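Local coordinates for uncharacterized protein (Bacteroides ovatus, PDB 4IRT) that is of unknown function but is a putative neuraminidase with a BNR repeat-like domain of the beta-propeller class, at residues A[330-341]-A[354-365]. Numbering follows the deposited sequence. Where two conformers were deposited one is given.
Sequences FRDEERGSRVSM and ITDLTDFSVDAW
Val339 is the bump at the middle of this contact, and Trp365, Leu357, Thr358 and Val362 form its hollow. Val339 CG2 sits over one face of the indole, 3.9 Å from the centroid of the six-membered ring. CG1, anti to the backbone N (chi1 176°), reaches the ring rim at Trp365 CH2 and also touches Leu357 CD1. Thr358 CG2 and Val362 CG2 close in on CG2 of the valine. Beside this pocket, Thr358 OG1 accepts from Val339 N.

At one end, bends at chi2 and chi3 curl Arg331 round so that NE (2.8 Å) and NH2 (3.0 Å) both grip Trp365 O within the guanidinium plane. Its CB lies at the indole edge. Shortening this side chain to alanine is likely to leave Trp365 O without its two donors and the turn from Val362 to Trp365 less firmly held.

At the other end, Ile354 CG2 lies against one face of the Arg335 guanidinium, over its centre. Asp356 OD1 takes Arg335 NE in a salt bridge (2.8 Å) and the Ser340 hydroxyl.

The hairpin of strands 340-344 and 353-356 forms the outer half of a four-stranded antiparallel propeller blade. Strand 325-330 flanks 340-344, while Leu382 and Val384 of strand 381-385 pack on Val339.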
loop_
_atom_site.group_PDB
_atom_site.type_symbol
_atom_site.label_atom_id
_atom_site.label_comp_id
_atom_site.label_asym_id
_atom_site.label_seq_id
_atom_site.Cartn_x
_atom_site.Cartn_y
_atom_site.Cartn_z
ATOM N N PHE A 330 12.956 1.558 -0.567
ATOM C CA PHE A 330 13.052 1.295 0.841
ATOM C C PHE A 330 13.693 2.455 1.621
ATOM O O PHE A 330 13.957 3.509 1.068
ATOM C CB PHE A 330 13.793 -0.013 1.075
ATOM C CG PHE A 330 15.259 0.025 0.772
ATOM C CD1 PHE A 330 15.726 -0.101 -0.534
ATOM C CD2 PHE A 330 16.198 0.094 1.807
ATOM C CE1 PHE A 330 17.084 -0.158 -0.798
ATOM C CE2 PHE A 330 17.551 0.075 1.534
ATOM C CZ PHE A 330 17.998 -0.030 0.225
ATOM N N ARG A 331 13.857 2.247 2.917
ATOM C CA ARG A 331 14.520 3.230 3.787
ATOM C C ARG A 331 15.156 2.437 4.902
ATOM O O ARG A 331 14.498 1.595 5.523
ATOM C CB ARG A 331 13.483 4.237 4.277
ATOM C CG ARG A 331 13.917 5.211 5.379
ATOM C CD ARG A 331 13.783 4.632 6.774
ATOM N NE ARG A 331 12.389 4.412 7.108
ATOM C CZ ARG A 331 11.941 3.699 8.135
ATOM N NH1 ARG A 331 12.762 3.058 8.971
ATOM N NH2 ARG A 331 10.641 3.648 8.336
ATOM N N ASP A 332 16.412 2.744 5.212
ATOM C CA ASP A 332 17.195 1.924 6.147
ATOM C C ASP A 332 18.074 2.814 7.019
ATOM O O ASP A 332 18.834 3.639 6.507
ATOM C CB ASP A 332 18.030 0.925 5.323
ATOM C CG ASP A 332 18.654 -0.222 6.155
ATOM O OD1 ASP A 332 18.942 -0.076 7.368
ATOM O OD2 ASP A 332 18.916 -1.279 5.516
ATOM N N GLU A 333 17.986 2.634 8.336
ATOM C CA GLU A 333 18.923 3.293 9.266
ATOM C C GLU A 333 20.394 3.087 8.895
ATOM O O GLU A 333 21.228 3.988 9.105
ATOM C CB GLU A 333 18.731 2.808 10.698
ATOM C CG GLU A 333 17.595 3.504 11.423
ATOM C CD GLU A 333 17.607 3.267 12.936
ATOM O OE1 GLU A 333 18.609 2.729 13.475
ATOM O OE2 GLU A 333 16.592 3.615 13.573
ATOM N N GLU A 334 20.713 1.929 8.332
ATOM C CA GLU A 334 22.079 1.668 7.851
ATOM C C GLU A 334 22.539 2.629 6.773
ATOM O O GLU A 334 23.738 2.736 6.538
ATOM C CB GLU A 334 22.216 0.251 7.247
ATOM C CG GLU A 334 22.330 -0.838 8.283
ATOM C CD GLU A 334 22.853 -2.161 7.726
ATOM O OE1 GLU A 334 23.096 -2.305 6.512
ATOM O OE2 GLU A 334 23.022 -3.068 8.526
ATOM N N ARG A 335 21.590 3.216 6.036
ATOM C CA ARG A 335 21.895 4.193 4.999
ATOM C C ARG A 335 21.483 5.601 5.420
ATOM O O ARG A 335 21.218 6.447 4.582
ATOM C CB ARG A 335 21.190 3.812 3.702
ATOM C CG ARG A 335 21.598 2.425 3.193
ATOM C CD ARG A 335 21.136 2.157 1.749
ATOM N NE ARG A 335 21.800 3.028 0.796
ATOM C CZ ARG A 335 22.951 2.777 0.193
ATOM N NH1 ARG A 335 23.623 1.654 0.440
ATOM N NH2 ARG A 335 23.457 3.662 -0.643
ATOM N N GLY A 336 21.376 5.848 6.714
ATOM C CA GLY A 336 20.985 7.178 7.180
ATOM C C GLY A 336 19.514 7.521 7.012
ATOM O O GLY A 336 19.149 8.693 7.038
ATOM N N SER A 337 18.668 6.496 6.855
ATOM C CA SER A 337 17.216 6.685 6.696
ATOM C C SER A 337 16.869 7.601 5.532
ATOM O O SER A 337 15.877 8.340 5.560
ATOM C CB SER A 337 16.567 7.123 8.023
ATOM O OG SER A 337 16.998 6.264 9.074
ATOM N N ARG A 338 17.677 7.531 4.472
ATOM C CA ARG A 338 17.356 8.217 3.229
ATOM C C ARG A 338 16.278 7.426 2.484
ATOM O O ARG A 338 15.947 6.296 2.861
ATOM C CB ARG A 338 18.637 8.373 2.400
ATOM C CG ARG A 338 19.650 9.287 3.106
ATOM C CD ARG A 338 21.016 9.286 2.443
ATOM N NE ARG A 338 21.919 10.253 3.068
ATOM C CZ ARG A 338 22.806 9.948 4.012
ATOM N NH1 ARG A 338 22.922 8.703 4.462
ATOM N NH2 ARG A 338 23.576 10.898 4.512
ATOM N N VAL A 339 15.696 8.022 1.451
ATOM C CA VAL A 339 14.897 7.241 0.516
ATOM C C VAL A 339 15.933 6.489 -0.291
ATOM O O VAL A 339 16.863 7.103 -0.811
ATOM C CB VAL A 339 14.055 8.112 -0.420
ATOM C CG1 VAL A 339 13.338 7.244 -1.428
ATOM C CG2 VAL A 339 13.069 8.917 0.395
ATOM N N SER A 340 15.809 5.169 -0.370
ATOM C CA SER A 340 16.782 4.375 -1.112
ATOM C C SER A 340 16.097 3.523 -2.151
ATOM O O SER A 340 14.881 3.272 -2.051
ATOM C CB SER A 340 17.611 3.524 -0.160
ATOM O OG SER A 340 18.369 4.309 0.771
HETATM N N MSE A 341 16.869 3.091 -3.159
HETATM C CA MSE A 341 16.363 2.238 -4.225
HETATM C C MSE A 341 17.337 1.135 -4.524
HETATM O O MSE A 341 18.542 1.365 -4.603
HETATM C CB MSE A 341 16.069 3.006 -5.517
HETATM C CG MSE A 341 15.570 2.120 -6.662
HETATM SE SE MSE A 341 14.914 3.348 -8.082
HETATM C CE MSE A 341 16.689 3.464 -8.800
ATOM N N ILE A 354 22.299 -0.552 -5.303
ATOM C CA ILE A 354 21.616 0.317 -4.353
ATOM C C ILE A 354 22.058 1.728 -4.575
ATOM O O ILE A 354 23.242 1.992 -4.707
ATOM C CB ILE A 354 21.955 -0.013 -2.890
ATOM C CG1 ILE A 354 21.972 -1.510 -2.663
ATOM C CG2 ILE A 354 20.982 0.686 -1.944
ATOM C CD1 ILE A 354 20.660 -2.157 -2.977
ATOM N N THR A 355 21.087 2.630 -4.572
ATOM C CA THR A 355 21.362 4.051 -4.621
ATOM C C THR A 355 20.441 4.759 -3.616
ATOM O O THR A 355 19.428 4.203 -3.184
ATOM C CB THR A 355 21.126 4.638 -6.017
ATOM O OG1 THR A 355 19.791 4.356 -6.463
ATOM C CG2 THR A 355 22.142 4.104 -7.050
ATOM N N ASP A 356 20.815 5.977 -3.250
ATOM C CA ASP A 356 19.968 6.803 -2.411
ATOM C C ASP A 356 19.308 7.842 -3.291
ATOM O O ASP A 356 19.982 8.478 -4.103
ATOM C CB ASP A 356 20.813 7.478 -1.315
ATOM C CG ASP A 356 21.396 6.477 -0.327
ATOM O OD1 ASP A 356 20.716 5.473 0.020
ATOM O OD2 ASP A 356 22.569 6.661 0.090
ATOM N N LEU A 357 18.012 8.021 -3.118
ATOM C CA LEU A 357 17.244 8.977 -3.910
ATOM C C LEU A 357 17.151 10.353 -3.227
ATOM O O LEU A 357 16.867 11.333 -3.901
ATOM C CB LEU A 357 15.849 8.444 -4.214
ATOM C CG LEU A 357 15.759 7.055 -4.824
ATOM C CD1 LEU A 357 14.335 6.696 -5.173
ATOM C CD2 LEU A 357 16.634 6.938 -6.050
ATOM N N THR A 358 17.372 10.416 -1.908
ATOM C CA THR A 358 17.487 11.677 -1.195
ATOM C C THR A 358 18.836 11.741 -0.498
ATOM O O THR A 358 19.429 10.719 -0.164
ATOM C CB THR A 358 16.382 11.882 -0.131
ATOM O OG1 THR A 358 16.410 10.844 0.862
ATOM C CG2 THR A 358 14.982 11.966 -0.780
ATOM N N ASP A 359 19.324 12.953 -0.287
ATOM C CA ASP A 359 20.572 13.127 0.445
ATOM C C ASP A 359 20.299 13.374 1.925
ATOM O O ASP A 359 21.231 13.480 2.711
ATOM C CB ASP A 359 21.443 14.238 -0.176
ATOM C CG ASP A 359 20.818 15.627 -0.086
ATOM O OD1 ASP A 359 19.908 15.852 0.734
ATOM O OD2 ASP A 359 21.270 16.513 -0.848
ATOM N N PHE A 360 19.023 13.463 2.282
ATOM C CA PHE A 360 18.579 13.713 3.663
ATOM C C PHE A 360 17.754 12.553 4.219
ATOM O O PHE A 360 17.127 11.807 3.471
ATOM C CB PHE A 360 17.751 15.031 3.771
ATOM C CG PHE A 360 16.550 15.078 2.876
ATOM C CD1 PHE A 360 15.328 14.577 3.277
ATOM C CD2 PHE A 360 16.654 15.622 1.587
ATOM C CE1 PHE A 360 14.215 14.625 2.443
ATOM C CE2 PHE A 360 15.547 15.671 0.738
ATOM C CZ PHE A 360 14.320 15.164 1.171
ATOM N N SER A 361 17.736 12.451 5.541
ATOM C CA SER A 361 16.937 11.445 6.263
ATOM C C SER A 361 15.472 11.797 6.240
ATOM O O SER A 361 15.103 12.947 6.471
ATOM C CB SER A 361 17.361 11.384 7.732
ATOM O OG SER A 361 16.432 10.648 8.487
ATOM N N VAL A 362 14.642 10.808 5.985
ATOM C CA VAL A 362 13.191 10.927 6.107
ATOM C C VAL A 362 12.661 10.145 7.309
ATOM O O VAL A 362 11.445 9.993 7.468
ATOM C CB VAL A 362 12.466 10.492 4.809
ATOM C CG1 VAL A 362 12.609 11.557 3.736
ATOM C CG2 VAL A 362 12.968 9.134 4.299
ATOM N N ASP A 363 13.597 9.670 8.143
ATOM C CA ASP A 363 13.348 8.971 9.401
ATOM C C ASP A 363 12.290 7.848 9.325
ATOM O O ASP A 363 12.575 6.785 8.784
ATOM C CB ASP A 363 13.058 9.983 10.512
ATOM C CG ASP A 363 13.038 9.358 11.900
ATOM O OD1 ASP A 363 13.651 8.298 12.123
ATOM O OD2 ASP A 363 12.428 9.932 12.788
ATOM N N ALA A 364 11.076 8.092 9.818
ATOM C CA ALA A 364 10.041 7.022 9.919
ATOM C C ALA A 364 9.244 6.789 8.641
ATOM O O ALA A 364 8.361 5.923 8.599
ATOM C CB ALA A 364 9.095 7.346 11.053
ATOM N N TRP A 365 9.525 7.576 7.619
ATOM C CA TRP A 365 8.889 7.443 6.309
ATOM C C TRP A 365 8.924 5.995 5.786
ATOM O O TRP A 365 9.930 5.277 5.956
ATOM C CB TRP A 365 9.614 8.347 5.310
ATOM C CG TRP A 365 9.228 8.231 3.853
ATOM C CD1 TRP A 365 8.302 8.981 3.223
ATOM C CD2 TRP A 365 9.817 7.398 2.844
ATOM N NE1 TRP A 365 8.231 8.654 1.913
ATOM C CE2 TRP A 365 9.154 7.684 1.642
ATOM C CE3 TRP A 365 10.804 6.406 2.844
ATOM C CZ2 TRP A 365 9.464 7.053 0.448
ATOM C CZ3 TRP A 365 11.102 5.768 1.648
ATOM C CH2 TRP A 365 10.449 6.115 0.467
HETATM O O HOH W 1 15.035 4.686 9.965
HETATM O O HOH W 2 23.618 6.242 2.529
HETATM O O HOH W 3 19.383 1.816 -7.555
#